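Local atomic coordinates of lysosome-associated membrane glycoprotein 3 (Homo sapiens, PDB entry 4AKM), a protein that takes part in fusion of lysosomes with autophagosomes and in the unfolded protein response as a glycoprotein of the lysosomal membrane. Residues Ser79-Glu84 with Ala104-Gln109; Ser115-Ser120 with Asp136-Ala141. One frame throughout, in Å; residues are numbered along the deposited sequence.

How the interactions relate
Both contacts lie in the membrane-proximal luminal domain, a beta prism, and follow one another along the chain without nesting or crossing. Interaction 1 closes first: strand 80-90 runs out, and strand 97-110 returns to pair Ser79-Glu84 with Ala104-Gln109, 19 residues intervening, at the edge of the five-stranded antiparallel sheet. The chain then continues from strand 97-110 into strand 116-118, where interaction 2 opens; it closes, with 15 residues between Ser120 and Asp136, when Asp136-Ala141 comes alongside within the second antiparallel sheet. Their centres are about 13 Å apart. The stacked rings of Phe108 and Phe116 join them, and Tyr80 reaches Ser115, Gln140 and Ala141, linking the two sheets.

Interaction 1. Residues Ser79-Glu84 with Ala104-Gln109; sequences SYYISE and AVVMFQ
Ser79 and Gln109 meet at one end of an antiparallel beta hairpin formed by strands 80-90 and 97-110, the latter an outermost strand of the five-stranded sheet of this beta prism. The extended Gln109 chain lets Gln109 NE2 donate a hydrogen bond of 3.2 Å to Ser79 OG, with the hydroxyl oxygen tilted 19° from the amide plane. Tyr80 contributes its backbone here: Gln109 CA makes a CA-H...O contact to Tyr80 O. Its CB points away from 104-109, and its hydroxyl is hydrogen-bonded to His114 O. At Tyr81, CG sits between the backbone N and the carbonyl carbon (chi1 50°), and the ring lies side by side with the Gln109 side chain, the ring and amide planes 75° apart. Val106 CG2 lies over one face of this ring, offset toward the rim, 4.1 Å from Tyr81 CE2.

Ile82 is the centre of the pairing, opposite Met107 in a hydrogen-bonded antiparallel pair. The bond from Ile82 N to Met107 O measures 2.7 Å and lies in the carbonyl plane; the return bond from Met107 N to Ile82 O is weak. Ile82 CB and Met107 CB are 4.0 Å apart on the same face of the sheet, while Ile82 CD1 reaches Phe108 CD2 at 3.9 Å. Phe108 sits where the chain turns a corner, and its ring stacks on Phe116.

Ser83 and Glu84 both face Thr72 on the other neighbouring strand, a classic beta bulge, and Ser83 OG bonds to Thr74 OG1. Toward the hairpin partner, a weak bond runs from Val105 N to Ser83 O, and Val105 CG2 lies 3.6 Å from that same carbonyl oxygen, Ser83 O.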
loop_
_atom_site.group_PDB
_atom_site.type_symbol
_atom_site.label_atom_id
_atom_site.label_comp_id
_atom_site.label_asym_id
_atom_site.label_seq_id
_atom_site.Cartn_x
_atom_site.Cartn_y
_atom_site.Cartn_z
ATOM N N SER A 79 1.294 7.898 17.245
ATOM C CA SER A 79 1.053 7.888 15.790
ATOM C C SER A 79 1.967 6.959 14.983
ATOM O O SER A 79 3.135 6.751 15.316
ATOM C CB SER A 79 1.041 9.291 15.157
ATOM O OG SER A 79 2.362 9.775 14.961
ATOM N N TYR A 80 1.395 6.408 13.917
ATOM C CA TYR A 80 2.111 5.580 12.957
ATOM C C TYR A 80 1.742 6.072 11.562
ATOM O O TYR A 80 0.792 6.838 11.399
ATOM C CB TYR A 80 1.729 4.105 13.120
ATOM C CG TYR A 80 0.256 3.815 12.895
ATOM C CD1 TYR A 80 -0.672 3.993 13.913
ATOM C CD2 TYR A 80 -0.205 3.365 11.663
ATOM C CE1 TYR A 80 -2.018 3.731 13.710
ATOM C CE2 TYR A 80 -1.548 3.100 11.453
ATOM C CZ TYR A 80 -2.449 3.284 12.480
ATOM O OH TYR A 80 -3.783 3.020 12.274
ATOM N N TYR A 81 2.483 5.624 10.557
ATOM C CA TYR A 81 2.271 6.087 9.190
ATOM C C TYR A 81 2.945 5.133 8.223
ATOM O O TYR A 81 3.759 4.303 8.630
ATOM C CB TYR A 81 2.835 7.504 9.012
ATOM C CG TYR A 81 4.258 7.662 9.503
ATOM C CD1 TYR A 81 4.526 7.991 10.828
ATOM C CD2 TYR A 81 5.332 7.473 8.647
ATOM C CE1 TYR A 81 5.827 8.125 11.283
ATOM C CE2 TYR A 81 6.636 7.606 9.090
ATOM C CZ TYR A 81 6.880 7.933 10.407
ATOM O OH TYR A 81 8.181 8.065 10.842
ATOM N N ILE A 82 2.596 5.233 6.944
ATOM C CA ILE A 82 3.348 4.524 5.919
ATOM C C ILE A 82 4.629 5.306 5.680
ATOM O O ILE A 82 4.582 6.474 5.305
ATOM C CB ILE A 82 2.567 4.410 4.595
ATOM C CG1 ILE A 82 1.430 3.398 4.722
ATOM C CG2 ILE A 82 3.497 4.003 3.462
ATOM C CD1 ILE A 82 0.389 3.508 3.626
ATOM N N SER A 83 5.770 4.668 5.913
ATOM C CA SER A 83 7.056 5.340 5.778
ATOM C C SER A 83 7.772 4.999 4.473
ATOM O O SER A 83 8.721 5.683 4.086
ATOM C CB SER A 83 7.961 5.024 6.968
ATOM O OG SER A 83 8.326 3.658 6.976
ATOM N N GLU A 84 7.334 3.945 3.789
ATOM C CA GLU A 84 7.967 3.621 2.508
ATOM C C GLU A 84 7.026 2.920 1.532
ATOM O O GLU A 84 6.190 2.119 1.938
ATOM C CB GLU A 84 9.233 2.779 2.727
ATOM C CG GLU A 84 9.934 2.348 1.444
ATOM C CD GLU A 84 11.355 1.874 1.681
ATOM O OE1 GLU A 84 12.154 2.667 2.224
ATOM O OE2 GLU A 84 11.675 0.717 1.322
ATOM N N ALA A 104 11.345 8.186 1.989
ATOM C CA ALA A 104 11.203 8.970 3.211
ATOM C C ALA A 104 9.925 9.773 3.203
ATOM O O ALA A 104 9.957 10.998 3.091
ATOM C CB ALA A 104 12.403 9.890 3.393
ATOM N N VAL A 105 8.798 9.083 3.331
ATOM C CA VAL A 105 7.503 9.744 3.230
ATOM C C VAL A 105 6.691 9.595 4.507
ATOM O O VAL A 105 6.845 8.624 5.247
ATOM C CB VAL A 105 6.687 9.198 2.042
ATOM C CG1 VAL A 105 7.418 9.463 0.733
ATOM C CG2 VAL A 105 6.422 7.709 2.214
ATOM N N VAL A 106 5.841 10.578 4.770
ATOM C CA VAL A 106 4.881 10.469 5.854
ATOM C C VAL A 106 3.491 10.403 5.238
ATOM O O VAL A 106 2.986 11.390 4.695
ATOM C CB VAL A 106 4.999 11.638 6.842
ATOM C CG1 VAL A 106 3.749 11.737 7.700
ATOM C CG2 VAL A 106 6.231 11.459 7.713
ATOM N N MET A 107 2.883 9.225 5.317
ATOM C CA MET A 107 1.680 8.953 4.550
ATOM C C MET A 107 0.634 8.204 5.361
ATOM O O MET A 107 0.935 7.204 6.016
ATOM C CB MET A 107 2.036 8.164 3.290
ATOM C CG MET A 107 0.905 8.069 2.295
ATOM S SD MET A 107 1.371 7.198 0.797
ATOM C CE MET A 107 -0.016 7.610 -0.259
ATOM N N PHE A 108 -0.596 8.703 5.298
ATOM C CA PHE A 108 -1.719 8.155 6.050
ATOM C C PHE A 108 -1.400 8.146 7.535
ATOM O O PHE A 108 -1.734 7.196 8.236
ATOM C CB PHE A 108 -2.073 6.729 5.606
ATOM C CG PHE A 108 -2.547 6.616 4.182
ATOM C CD1 PHE A 108 -2.565 7.714 3.335
ATOM C CD2 PHE A 108 -2.995 5.400 3.699
ATOM C CE1 PHE A 108 -3.002 7.592 2.031
ATOM C CE2 PHE A 108 -3.436 5.272 2.400
ATOM C CZ PHE A 108 -3.442 6.369 1.563
ATOM N N GLN A 109 -0.736 9.193 8.012
ATOM C CA GLN A 109 -0.353 9.256 9.419
ATOM C C GLN A 109 -1.583 9.271 10.331
ATOM O O GLN A 109 -2.507 10.061 10.130
ATOM C CB GLN A 109 0.539 10.469 9.691
ATOM C CG GLN A 109 1.190 10.450 11.069
ATOM C CD GLN A 109 2.029 11.686 11.338
ATOM O OE1 GLN A 109 1.970 12.666 10.592
ATOM N NE2 GLN A 109 2.815 11.648 12.408
#

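Interaction 2. Residues Ser115-Ser120 with Asp136-Ala141; sequences SFKCVS and DVQLQA
Phe116 and Val137 pack on the same face of two adjoining strands, with Val137 CG1 at the edge of the Phe116 ring, near its plane, and 4.3 Å from Phe116 CD2. Phe116 CG is anti to the backbone N (chi1 -174°). Leu139, paired with Phe116 across the strands, has its CG between the backbone N and the carbonyl carbon, and Leu139 CD1 comes to 4.0 Å from Phe116 CB. Cys118 completes this face: Cys118 CB lies 4.4 Å from Val137 CB, and its sulfur is joined to Cys155 in a disulfide. Phe108 of strand 97-110 touches Phe116, Val137 and Leu139, so the apolar face is turned to the neighbouring sheet of the prism.

The pairing beneath is antiparallel, the axes of strands 116-118 and 137-141 lying 4.5 Å apart with their directions at 171°. Phe116 with Leu139 and Cys118 with Val137 are hydrogen-bonded pairs, each with bonds in both directions. Of these four donors, Leu139 N lies in the carbonyl plane of Phe116, Phe116 N and Cys118 N are tilted about 20° from the planes of their acceptors, and Val137 N stands above the carbonyl plane of Cys118 at 3.1 Å from Cys118 O. Between them Lys117 and Gln138 form the non-hydrogen-bonded pair, with both side chains on the opposite face. There Lys117 CG passes Val137 O, and Gln138 CG lies by Phe116 O.

At the Ser115 end of the contact, Ser115 CB lies 3.3 Å from both Leu139 O and Gln140 OE1; the amide oxygen is hydrogen-bonded to Gly150 N. At the far end Val119 and Asp136 cross obliquely, Val119 CG2 lying 3.7 Å from Asp136 OD1, while a weak bond runs from Asp136 N to Val119 O.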
loop_
_atom_site.group_PDB
_atom_site.type_symbol
_atom_site.label_atom_id
_atom_site.label_comp_id
_atom_site.label_asym_id
_atom_site.label_seq_id
_atom_site.Cartn_x
_atom_site.Cartn_y
_atom_site.Cartn_z
ATOM N N SER A 115 -7.531 3.767 13.500
ATOM C CA SER A 115 -7.400 3.253 12.143
ATOM C C SER A 115 -7.452 4.404 11.147
ATOM O O SER A 115 -8.010 5.458 11.437
ATOM C CB SER A 115 -8.498 2.231 11.837
ATOM O OG SER A 115 -9.783 2.820 11.907
ATOM N N PHE A 116 -6.853 4.207 9.981
ATOM C CA PHE A 116 -6.902 5.223 8.944
ATOM C C PHE A 116 -7.924 4.847 7.893
ATOM O O PHE A 116 -7.922 3.729 7.389
ATOM C CB PHE A 116 -5.536 5.415 8.292
ATOM C CG PHE A 116 -5.495 6.548 7.308
ATOM C CD1 PHE A 116 -5.292 7.849 7.734
ATOM C CD2 PHE A 116 -5.671 6.316 5.957
ATOM C CE1 PHE A 116 -5.258 8.893 6.828
ATOM C CE2 PHE A 116 -5.640 7.357 5.051
ATOM C CZ PHE A 116 -5.431 8.643 5.485
ATOM N N LYS A 117 -8.797 5.792 7.566
ATOM C CA LYS A 117 -9.762 5.599 6.501
ATOM C C LYS A 117 -9.567 6.669 5.442
ATOM O O LYS A 117 -9.337 7.831 5.769
ATOM C CB LYS A 117 -11.185 5.662 7.046
ATOM C CG LYS A 117 -12.255 5.482 5.987
ATOM C CD LYS A 117 -13.627 5.724 6.562
ATOM C CE LYS A 117 -14.681 5.724 5.474
ATOM N NZ LYS A 117 -14.856 4.377 4.865
ATOM N N CYS A 118 -9.648 6.267 4.176
ATOM C CA CYS A 118 -9.596 7.208 3.065
ATOM C C CYS A 118 -10.101 6.575 1.782
ATOM O O CYS A 118 -9.341 5.984 1.015
ATOM C CB CYS A 118 -8.188 7.748 2.853
ATOM S SG CYS A 118 -8.139 9.187 1.774
ATOM N N VAL A 119 -11.403 6.715 1.567
ATOM C CA VAL A 119 -12.081 6.201 0.390
ATOM C C VAL A 119 -11.691 7.019 -0.846
ATOM O O VAL A 119 -11.728 6.530 -1.979
ATOM C CB VAL A 119 -13.608 6.220 0.631
ATOM C CG1 VAL A 119 -14.005 7.497 1.365
ATOM C CG2 VAL A 119 -14.392 6.051 -0.666
ATOM N N SER A 120 -11.285 8.261 -0.619
ATOM C CA SER A 120 -10.865 9.130 -1.713
ATOM C C SER A 120 -9.541 8.658 -2.297
ATOM O O SER A 120 -8.627 8.282 -1.554
ATOM C CB SER A 120 -10.732 10.581 -1.232
ATOM O OG SER A 120 -11.881 11.001 -0.510
ATOM N N ASP A 136 -10.522 3.356 -1.434
ATOM C CA ASP A 136 -11.293 2.547 -0.477
ATOM C C ASP A 136 -10.458 2.044 0.698
ATOM O O ASP A 136 -10.670 0.946 1.209
ATOM C CB ASP A 136 -11.965 1.376 -1.188
ATOM C CG ASP A 136 -13.128 1.817 -2.042
ATOM O OD1 ASP A 136 -14.032 2.480 -1.496
ATOM O OD2 ASP A 136 -13.129 1.524 -3.254
ATOM N N VAL A 137 -9.502 2.864 1.110
ATOM C CA VAL A 137 -8.549 2.490 2.136
ATOM C C VAL A 137 -9.146 2.511 3.536
ATOM O O VAL A 137 -9.709 3.513 3.968
ATOM C CB VAL A 137 -7.330 3.443 2.123
ATOM C CG1 VAL A 137 -6.374 3.109 3.254
ATOM C CG2 VAL A 137 -6.624 3.396 0.779
ATOM N N GLN A 138 -9.024 1.390 4.236
ATOM C CA GLN A 138 -9.099 1.387 5.686
ATOM C C GLN A 138 -8.049 0.437 6.231
ATOM O O GLN A 138 -8.075 -0.751 5.941
ATOM C CB GLN A 138 -10.475 0.979 6.187
ATOM C CG GLN A 138 -10.590 1.063 7.699
ATOM C CD GLN A 138 -12.017 1.217 8.171
ATOM O OE1 GLN A 138 -12.953 1.222 7.370
ATOM N NE2 GLN A 138 -12.194 1.351 9.480
ATOM N N LEU A 139 -7.122 0.962 7.022
ATOM C CA LEU A 139 -6.030 0.143 7.528
ATOM C C LEU A 139 -5.693 0.459 8.978
ATOM O O LEU A 139 -6.194 1.426 9.551
ATOM C CB LEU A 139 -4.786 0.281 6.641
ATOM C CG LEU A 139 -4.188 1.664 6.358
ATOM C CD1 LEU A 139 -3.322 2.166 7.512
ATOM C CD2 LEU A 139 -3.385 1.632 5.063
ATOM N N GLN A 140 -4.836 -0.372 9.556
ATOM C CA GLN A 140 -4.368 -0.206 10.919
ATOM C C GLN A 140 -3.122 -1.061 11.102
ATOM O O GLN A 140 -3.028 -2.163 10.555
ATOM C CB GLN A 140 -5.459 -0.611 11.915
ATOM C CG GLN A 140 -5.122 -0.306 13.372
ATOM C CD GLN A 140 -6.336 -0.375 14.282
ATOM O OE1 GLN A 140 -7.475 -0.253 13.829
ATOM N NE2 GLN A 140 -6.097 -0.572 15.574
ATOM N N ALA A 141 -2.165 -0.545 11.866
ATOM C CA ALA A 141 -0.911 -1.254 12.106
ATOM C C ALA A 141 -0.450 -1.140 13.562
ATOM O O ALA A 141 -0.813 -0.195 14.266
ATOM C CB ALA A 141 0.171 -0.752 11.161
#